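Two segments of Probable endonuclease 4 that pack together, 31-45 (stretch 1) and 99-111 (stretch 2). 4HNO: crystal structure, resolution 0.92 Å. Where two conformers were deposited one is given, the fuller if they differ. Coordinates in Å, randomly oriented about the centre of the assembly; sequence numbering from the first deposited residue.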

# COMPACT_ATOMS: atom_id res chain seq x y z
N SER A 31 0.13 -4.27 -12.85
CA SER A 31 -0.19 -3.36 -11.76
C SER A 31 1.13 -2.78 -11.27
O SER A 31 2.18 -3.37 -11.50
N PHE A 32 1.10 -1.66 -10.55
CA PHE A 32 2.33 -1.14 -9.96
C PHE A 32 2.04 -0.16 -8.86
O PHE A 32 0.94 0.40 -8.78
N GLN A 33 3.06 0.05 -8.03
CA GLN A 33 3.09 1.15 -7.07
C GLN A 33 4.36 1.96 -7.32
O GLN A 33 5.39 1.39 -7.67
N ILE A 34 4.26 3.27 -7.13
CA ILE A 34 5.39 4.17 -7.26
C ILE A 34 5.35 5.18 -6.14
O ILE A 34 4.30 5.50 -5.60
N PHE A 35 6.51 5.75 -5.80
CA PHE A 35 6.53 6.99 -5.02
C PHE A 35 6.11 8.15 -5.94
O PHE A 35 6.25 8.07 -7.15
N PRO A 36 5.65 9.26 -5.37
CA PRO A 36 5.22 10.40 -6.19
C PRO A 36 6.34 11.39 -6.47
O PRO A 36 6.13 12.34 -7.21
N HIS A 37 7.49 11.19 -5.86
CA HIS A 37 8.60 12.12 -5.91
C HIS A 37 9.78 11.43 -5.24
O HIS A 37 9.63 10.36 -4.64
N ASN A 38 10.93 12.07 -5.32
CA ASN A 38 12.11 11.62 -4.59
C ASN A 38 12.60 12.71 -3.63
O ASN A 38 13.81 12.86 -3.41
N ALA A 39 11.68 13.47 -3.07
CA ALA A 39 12.06 14.54 -2.16
C ALA A 39 12.72 14.02 -0.88
O ALA A 39 12.32 13.00 -0.34
N ARG A 40 13.71 14.74 -0.38
CA ARG A 40 14.34 14.36 0.87
C ARG A 40 13.91 15.25 2.00
O ARG A 40 14.43 15.13 3.11
N SER A 41 13.00 16.16 1.72
CA SER A 41 12.50 17.04 2.77
C SER A 41 11.03 17.35 2.46
O SER A 41 10.33 16.53 1.85
N TRP A 42 10.59 18.50 2.92
CA TRP A 42 9.18 18.76 3.04
C TRP A 42 8.54 19.38 1.81
O TRP A 42 7.34 19.63 1.83
N SER A 43 9.29 19.57 0.74
CA SER A 43 8.74 20.08 -0.51
C SER A 43 9.00 19.08 -1.63
O SER A 43 10.01 18.38 -1.64
N ALA A 44 8.05 18.99 -2.55
CA ALA A 44 8.19 18.11 -3.69
C ALA A 44 7.69 18.83 -4.94
O ALA A 44 6.65 19.49 -4.93
N LYS A 45 8.41 18.65 -6.03
CA LYS A 45 7.97 19.15 -7.32
C LYS A 45 6.84 18.30 -7.88
O LYS A 45 6.69 17.10 -7.60
N GLU A 99 -1.87 16.13 -5.22
CA GLU A 99 -1.85 16.86 -6.47
C GLU A 99 -0.92 16.23 -7.50
O GLU A 99 -1.22 16.29 -8.70
N ILE A 100 0.18 15.61 -7.08
CA ILE A 100 1.00 14.85 -8.00
C ILE A 100 0.20 13.70 -8.59
O ILE A 100 0.20 13.48 -9.81
N CYS A 101 -0.48 12.94 -7.72
CA CYS A 101 -1.33 11.87 -8.21
C CYS A 101 -2.33 12.38 -9.22
O CYS A 101 -2.52 11.81 -10.29
N ARG A 102 -3.01 13.48 -8.87
CA ARG A 102 -4.05 14.03 -9.73
C ARG A 102 -3.46 14.42 -11.09
O ARG A 102 -4.09 14.18 -12.11
N LYS A 103 -2.26 14.99 -11.12
CA LYS A 103 -1.65 15.39 -12.38
C LYS A 103 -1.29 14.19 -13.25
O LYS A 103 -1.43 14.24 -14.47
N LEU A 104 -0.81 13.12 -12.62
CA LEU A 104 -0.49 11.88 -13.32
C LEU A 104 -1.71 11.06 -13.73
O LEU A 104 -1.59 10.19 -14.59
N GLY A 105 -2.84 11.30 -13.07
CA GLY A 105 -4.02 10.48 -13.23
C GLY A 105 -4.12 9.32 -12.23
O GLY A 105 -5.07 8.54 -12.29
N ILE A 106 -3.16 9.19 -11.34
CA ILE A 106 -3.18 8.13 -10.35
C ILE A 106 -4.33 8.38 -9.37
O ILE A 106 -4.53 9.49 -8.88
N ARG A 107 -5.04 7.30 -9.07
CA ARG A 107 -6.29 7.37 -8.35
C ARG A 107 -6.16 7.16 -6.83
O ARG A 107 -7.08 7.45 -6.09
N TYR A 108 -5.02 6.62 -6.42
CA TYR A 108 -4.83 6.11 -5.05
C TYR A 108 -3.48 6.55 -4.52
O TYR A 108 -2.46 6.39 -5.18
N LEU A 109 -3.49 7.00 -3.27
CA LEU A 109 -2.28 7.39 -2.54
C LEU A 109 -2.29 6.65 -1.21
O LEU A 109 -3.15 6.90 -0.36
N ASN A 110 -1.35 5.74 -1.05
CA ASN A 110 -1.26 4.86 0.10
C ASN A 110 -0.35 5.44 1.16
O ASN A 110 0.81 5.75 0.87
N ILE A 111 -0.85 5.53 2.39
CA ILE A 111 -0.09 6.07 3.51
C ILE A 111 -0.06 5.08 4.67
O ILE A 111 -0.98 4.33 4.90

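Between the two stretches the contact is small and without polar bonds: 348 Å² is buried, both sides summed, no hydrogen bond crosses from one to the other, and apolar side chains meet one another and, at Ile100, also backbone carbonyl oxygens. Its geometry is best followed along stretch 2, from the last turns of a helix, through a short loop, into a strand.

Glu99 lies out of reach, and its carbonyl serves the helix, accepting the backbone hydrogen bond from Lys103 (Lys103 N to Glu99 O, 2.9 Å). Ile100 is the main contributor, with 86 Å² covered by stretch 1. Its CA-to-CB bond points toward that stretch. Ile100 has chi1 m (-69°) and chi2 t (163°); both its CG2 and its CD1 lie against Pro36, and CD1 reaches on to His37, Ala44 and Lys45. Ile100 CG2 lies 3.8 Å from Pro36 CB and 3.4 Å from Pro36 O. Ile100 CD1 sits 4.3 Å from Ala44 CB, 3.5 Å from Lys45 O and 4.1 Å from His37 CD2, the last approach being at the ring edge, near its plane. One isoleucine thus touches Pro36 and His37 as well as Ala44 and Lys45, near the end of the stretch. Pro36 answers it directly: its CB also points toward the other stretch, and its 63 Å² is the largest covered area on stretch 1. The imidazole of His37, at chi1 p (55°), accepts a hydrogen bond at ND1 from Ala39 N (3.1 Å, 154°), and its NE2 is bonded elsewhere in the structure.

Cys101 points sideways and makes no contact within 4.5 Å, while Arg102 and Lys103 are out of reach. Leu104, one turn after Ile100, again points toward stretch 1. With chi1 m and chi2 t, Leu104 CD1 comes to 4.5 Å from CD1 of Ile34, a looser apolar contact; Ile34 starts out sideways, but its p, t rotamer brings its end nearer.

Gly105 leaves the helix with positive phi (91°), where a CB would jam against the carbonyl O of Leu104. Ile106 then points toward stretch 1; with both chi angles m, Ile106 CD1 lies 4.3 Å from Phe32 CE1, approaching the ring obliquely. Phe32, at chi1 p, reaches this contact from a sideways start.

Arg107 and Tyr108 are out of reach, and Leu109 brings only its end nearer, without a contact. Asn110 points toward stretch 1, and Asn110 CB lies 4.3 Å from Gln33 OE1. This is proximity without a polar bond: the amide groups of both residues find their hydrogen-bond partners elsewhere in the structure. Ile111, beyond them, is out of reach.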

# COMPACT_ATOMS: atom_id res chain seq x y z
CB SER A 31 -0.82 -4.15 -10.60
OG SER A 31 -1.96 -4.89 -11.02
CB PHE A 32 3.26 -0.47 -11.00
CG PHE A 32 2.66 0.72 -11.72
CD1 PHE A 32 2.62 1.96 -11.13
CD2 PHE A 32 2.20 0.59 -13.02
CE1 PHE A 32 2.10 3.05 -11.81
CE2 PHE A 32 1.68 1.67 -13.70
CZ PHE A 32 1.64 2.90 -13.10
CB GLN A 33 3.06 0.60 -5.64
CG GLN A 33 3.13 1.66 -4.55
CD GLN A 33 2.99 1.01 -3.20
OE1 GLN A 33 1.91 0.96 -2.62
NE2 GLN A 33 4.11 0.49 -2.72
CB ILE A 34 5.36 4.93 -8.61
CG1 ILE A 34 3.97 5.50 -8.91
CG2 ILE A 34 5.79 4.00 -9.74
CD1 ILE A 34 3.95 6.58 -10.01
CB PHE A 35 7.91 7.24 -4.41
CG PHE A 35 8.25 6.31 -3.27
CD1 PHE A 35 9.39 5.54 -3.33
CD2 PHE A 35 7.47 6.24 -2.13
CE1 PHE A 35 9.72 4.70 -2.26
CE2 PHE A 35 7.79 5.40 -1.08
CZ PHE A 35 8.91 4.63 -1.15
CB PRO A 36 4.10 11.04 -5.34
CG PRO A 36 4.23 10.44 -3.98
CD PRO A 36 5.28 9.42 -3.96
CB HIS A 37 8.26 13.42 -5.15
CG HIS A 37 7.82 13.18 -3.74
ND1 HIS A 37 8.68 12.82 -2.73
CD2 HIS A 37 6.59 13.21 -3.19
CE1 HIS A 37 7.99 12.64 -1.62
NE2 HIS A 37 6.71 12.86 -1.87
CB ASN A 38 13.22 11.26 -5.58
CG ASN A 38 13.91 12.49 -6.14
OD1 ASN A 38 13.27 13.40 -6.66
ND2 ASN A 38 15.24 12.53 -6.00
CB ALA A 39 10.84 15.39 -1.83
CB ARG A 40 15.84 14.41 0.73
CG ARG A 40 16.35 13.17 0.08
CD ARG A 40 17.57 13.49 -0.71
NE ARG A 40 18.73 13.73 0.14
CZ ARG A 40 19.95 13.92 -0.34
NH1 ARG A 40 20.15 13.92 -1.66
NH2 ARG A 40 20.99 14.08 0.48
CB SER A 41 13.39 18.30 2.95
OG SER A 41 13.00 19.14 4.05
CB TRP A 42 8.97 19.63 4.26
CG TRP A 42 9.27 18.94 5.54
CD1 TRP A 42 10.27 19.23 6.42
CD2 TRP A 42 8.55 17.84 6.09
NE1 TRP A 42 10.20 18.39 7.49
CE2 TRP A 42 9.15 17.53 7.32
CE3 TRP A 42 7.44 17.11 5.67
CZ2 TRP A 42 8.68 16.50 8.13
CZ3 TRP A 42 6.98 16.10 6.48
CH2 TRP A 42 7.59 15.81 7.70
CB SER A 43 9.32 21.44 -0.86
OG SER A 43 10.72 21.35 -1.03
CB ALA A 44 7.40 16.82 -3.51
CB LYS A 45 9.12 19.14 -8.31
CG LYS A 45 10.21 20.13 -7.98
CD LYS A 45 11.29 20.16 -9.05
CE LYS A 45 12.63 20.57 -8.47
NZ LYS A 45 13.64 20.88 -9.51
CB GLU A 99 -1.57 18.32 -6.19
CG GLU A 99 -2.78 18.97 -5.43
CD GLU A 99 -4.13 18.89 -6.22
OE1 GLU A 99 -4.16 19.32 -7.39
OE2 GLU A 99 -5.15 18.39 -5.70
CB ILE A 100 2.28 14.32 -7.29
CG1 ILE A 100 3.22 15.47 -6.95
CG2 ILE A 100 2.96 13.28 -8.15
CD1 ILE A 100 4.29 15.14 -5.93
CB CYS A 101 -2.06 11.19 -7.06
SG CYS A 101 -1.03 10.22 -5.96
CB ARG A 102 -4.71 15.21 -9.00
CG ARG A 102 -5.87 15.90 -9.67
CD ARG A 102 -7.24 15.20 -9.59
NE ARG A 102 -7.28 14.02 -10.43
CZ ARG A 102 -7.47 14.05 -11.75
NH1 ARG A 102 -7.47 12.90 -12.41
NH2 ARG A 102 -7.66 15.19 -12.41
CB LYS A 103 -0.45 16.29 -12.13
CG LYS A 103 0.07 16.91 -13.42
CD LYS A 103 1.07 18.02 -13.20
CE LYS A 103 1.50 18.59 -14.55
NZ LYS A 103 2.43 19.72 -14.42
CB LEU A 104 0.43 11.00 -12.46
CG LEU A 104 1.82 11.55 -12.19
CD1 LEU A 104 2.55 10.64 -11.21
CD2 LEU A 104 2.63 11.72 -13.47
CB ILE A 106 -1.81 8.05 -9.63
CG1 ILE A 106 -0.70 7.61 -10.58
CG2 ILE A 106 -1.87 7.16 -8.41
CD1 ILE A 106 -0.71 6.15 -10.92
CB ARG A 107 -7.23 6.33 -8.94
CG ARG A 107 -7.60 6.65 -10.37
CD ARG A 107 -8.51 5.60 -10.97
NE ARG A 107 -8.80 5.96 -12.36
CZ ARG A 107 -9.47 5.20 -13.21
NH1 ARG A 107 -9.93 4.02 -12.82
NH2 ARG A 107 -9.67 5.60 -14.45
CB TYR A 108 -4.85 4.59 -5.05
CG TYR A 108 -6.15 4.00 -5.48
CD1 TYR A 108 -6.28 3.29 -6.65
CD2 TYR A 108 -7.26 4.16 -4.67
CE1 TYR A 108 -7.51 2.77 -7.02
CE2 TYR A 108 -8.48 3.65 -5.03
CZ TYR A 108 -8.61 2.95 -6.21
OH TYR A 108 -9.86 2.46 -6.53
CB LEU A 109 -2.26 8.91 -2.32
CG LEU A 109 -1.06 9.44 -1.54
CD1 LEU A 109 0.26 9.13 -2.21
CD2 LEU A 109 -1.21 10.93 -1.35
CB ASN A 110 -0.71 3.52 -0.39
CG ASN A 110 -0.51 2.52 0.72
OD1 ASN A 110 -1.38 1.73 1.01
ND2 ASN A 110 0.64 2.57 1.34
CB ILE A 111 -0.68 7.43 4.00
CG1 ILE A 111 -2.01 7.27 4.77
CG2 ILE A 111 -0.87 8.42 2.87
CD1 ILE A 111 -2.41 8.50 5.57